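Local atomic coordinates of CD180 antigen (Mus musculus, PDB entry 3T6Q), a protein that may cooperate with MD-1 and TLR4 in the innate response of B cells to bacterial lipopolysaccharide, leading to NF-kappa-B activation. Residues L232-F235 against E236-D240. Numbering follows the deposited sequence.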
loop_
_atom_site.group_PDB
_atom_site.type_symbol
_atom_site.label_atom_id
_atom_site.label_comp_id
_atom_site.label_asym_id
_atom_site.label_seq_id
_atom_site.Cartn_x
_atom_site.Cartn_y
_atom_site.Cartn_z
ATOM N N LEU A 232 -9.646 23.251 -3.420
ATOM C CA LEU A 232 -9.718 22.971 -1.986
ATOM C C LEU A 232 -11.066 22.409 -1.566
ATOM O O LEU A 232 -11.490 22.588 -0.429
ATOM C CB LEU A 232 -9.415 24.234 -1.175
ATOM C CG LEU A 232 -8.001 24.821 -1.354
ATOM C CD1 LEU A 232 -7.937 26.154 -0.621
ATOM C CD2 LEU A 232 -6.932 23.908 -0.800
ATOM N N GLY A 233 -11.725 21.706 -2.475
ATOM C CA GLY A 233 -13.014 21.085 -2.163
ATOM C C GLY A 233 -12.819 19.931 -1.182
ATOM O O GLY A 233 -11.692 19.384 -1.014
ATOM N N THR A 234 -13.914 19.522 -0.564
ATOM C CA THR A 234 -13.883 18.297 0.218
ATOM C C THR A 234 -14.941 17.358 -0.351
ATOM O O THR A 234 -15.482 17.642 -1.417
ATOM C CB THR A 234 -14.039 18.555 1.725
ATOM O OG1 THR A 234 -13.885 17.281 2.391
ATOM C CG2 THR A 234 -15.423 19.180 2.074
ATOM N N PHE A 235 -15.250 16.263 0.342
ATOM C CA PHE A 235 -16.091 15.194 -0.236
ATOM C C PHE A 235 -17.138 14.756 0.788
ATOM O O PHE A 235 -17.005 15.075 1.982
ATOM C CB PHE A 235 -15.212 13.982 -0.649
ATOM C CG PHE A 235 -14.093 14.368 -1.590
ATOM C CD1 PHE A 235 -14.378 14.721 -2.910
ATOM C CD2 PHE A 235 -12.771 14.456 -1.110
ATOM C CE1 PHE A 235 -13.337 15.135 -3.753
ATOM C CE2 PHE A 235 -11.732 14.885 -1.942
ATOM C CZ PHE A 235 -12.024 15.206 -3.261
ATOM N N GLU A 236 -18.111 13.959 0.338
ATOM C CA GLU A 236 -19.234 13.549 1.184
ATOM C C GLU A 236 -18.753 12.631 2.278
ATOM O O GLU A 236 -19.329 12.589 3.373
ATOM C CB GLU A 236 -20.333 12.870 0.317
ATOM C CG GLU A 236 -21.092 13.942 -0.438
ATOM C CD GLU A 236 -22.288 13.412 -1.218
ATOM O OE1 GLU A 236 -22.672 12.210 -1.055
ATOM O OE2 GLU A 236 -22.838 14.228 -1.985
ATOM N N ASP A 237 -17.665 11.939 2.022
ATOM C CA ASP A 237 -17.137 10.988 3.007
ATOM C C ASP A 237 -16.053 11.556 3.934
ATOM O O ASP A 237 -15.402 10.792 4.656
ATOM C CB ASP A 237 -16.663 9.710 2.320
ATOM C CG ASP A 237 -15.586 9.970 1.233
ATOM O OD1 ASP A 237 -15.761 10.848 0.363
ATOM O OD2 ASP A 237 -14.593 9.235 1.214
ATOM N N MET A 238 -15.867 12.878 3.925
ATOM C CA MET A 238 -14.925 13.545 4.849
ATOM C C MET A 238 -15.654 14.261 5.984
ATOM O O MET A 238 -16.798 14.693 5.824
ATOM C CB MET A 238 -14.033 14.569 4.129
ATOM C CG MET A 238 -13.340 14.066 2.860
ATOM S SD MET A 238 -12.383 12.558 3.030
ATOM C CE MET A 238 -10.949 13.128 3.945
ATOM N N ASP A 239 -14.980 14.392 7.123
ATOM C CA ASP A 239 -15.476 15.211 8.226
ATOM C C ASP A 239 -15.535 16.688 7.863
ATOM O O ASP A 239 -14.703 17.189 7.103
ATOM C CB ASP A 239 -14.592 15.038 9.454
ATOM C CG ASP A 239 -14.821 13.717 10.148
ATOM O OD1 ASP A 239 -15.892 13.097 9.943
ATOM O OD2 ASP A 239 -13.923 13.300 10.908
ATOM N N ASP A 240 -16.544 17.360 8.410
ATOM C CA ASP A 240 -16.704 18.801 8.287
ATOM C C ASP A 240 -15.775 19.540 9.236
ATOM O O ASP A 240 -15.579 19.118 10.376
ATOM C CB ASP A 240 -18.144 19.196 8.628
ATOM C CG ASP A 240 -19.117 18.877 7.521
ATOM O OD1 ASP A 240 -18.700 18.286 6.499
ATOM O OD2 ASP A 240 -20.307 19.221 7.677
HETATM O O HOH W 1 -13.336 17.967 4.777
HETATM O O HOH W 2 -18.757 16.535 3.656
#
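The backbone oxygen of Phe235 accepts the amide of Met238, with Met238 N 3.1 Å from Phe235 O, and water 2 sits 2.8 Å from Phe235 O, probably donating to it. The amide closes a type I beta turn running from Phe235 to Met238; its N-H points almost straight at the oxygen (162°) but comes from above the carbonyl plane. Just before the turn, Thr234 OG1 is set anti to the backbone N (chi1 -176°), which brings it against the Met238 side chain, 3.2 Å from Met238 CB. Water 1, which donates to Asp239 O with its oxygen 2.8 Å away, is also bonded to Thr234 OG1 and so ties the chain just after the turn to the residue just before it. The Phe235 and Met238 side chains run abreast, Met238 CG meeting the ring's edge near its plane, 4.0 Å from Phe235 CD2. Asp237 OD1 lies 3.3 Å from Phe235 CB, while Asp237 OD2 is hydrogen-bonded to a polar side chain of another protein's chain, which also packs on the turn. Glu236 extends to a salt bridge with Lys263. In this leucine-rich repeat solenoid, the turn lies in the loop that leaves strand 226-231 and precedes strand 255-260, with Leu232 packed on helix 215-221.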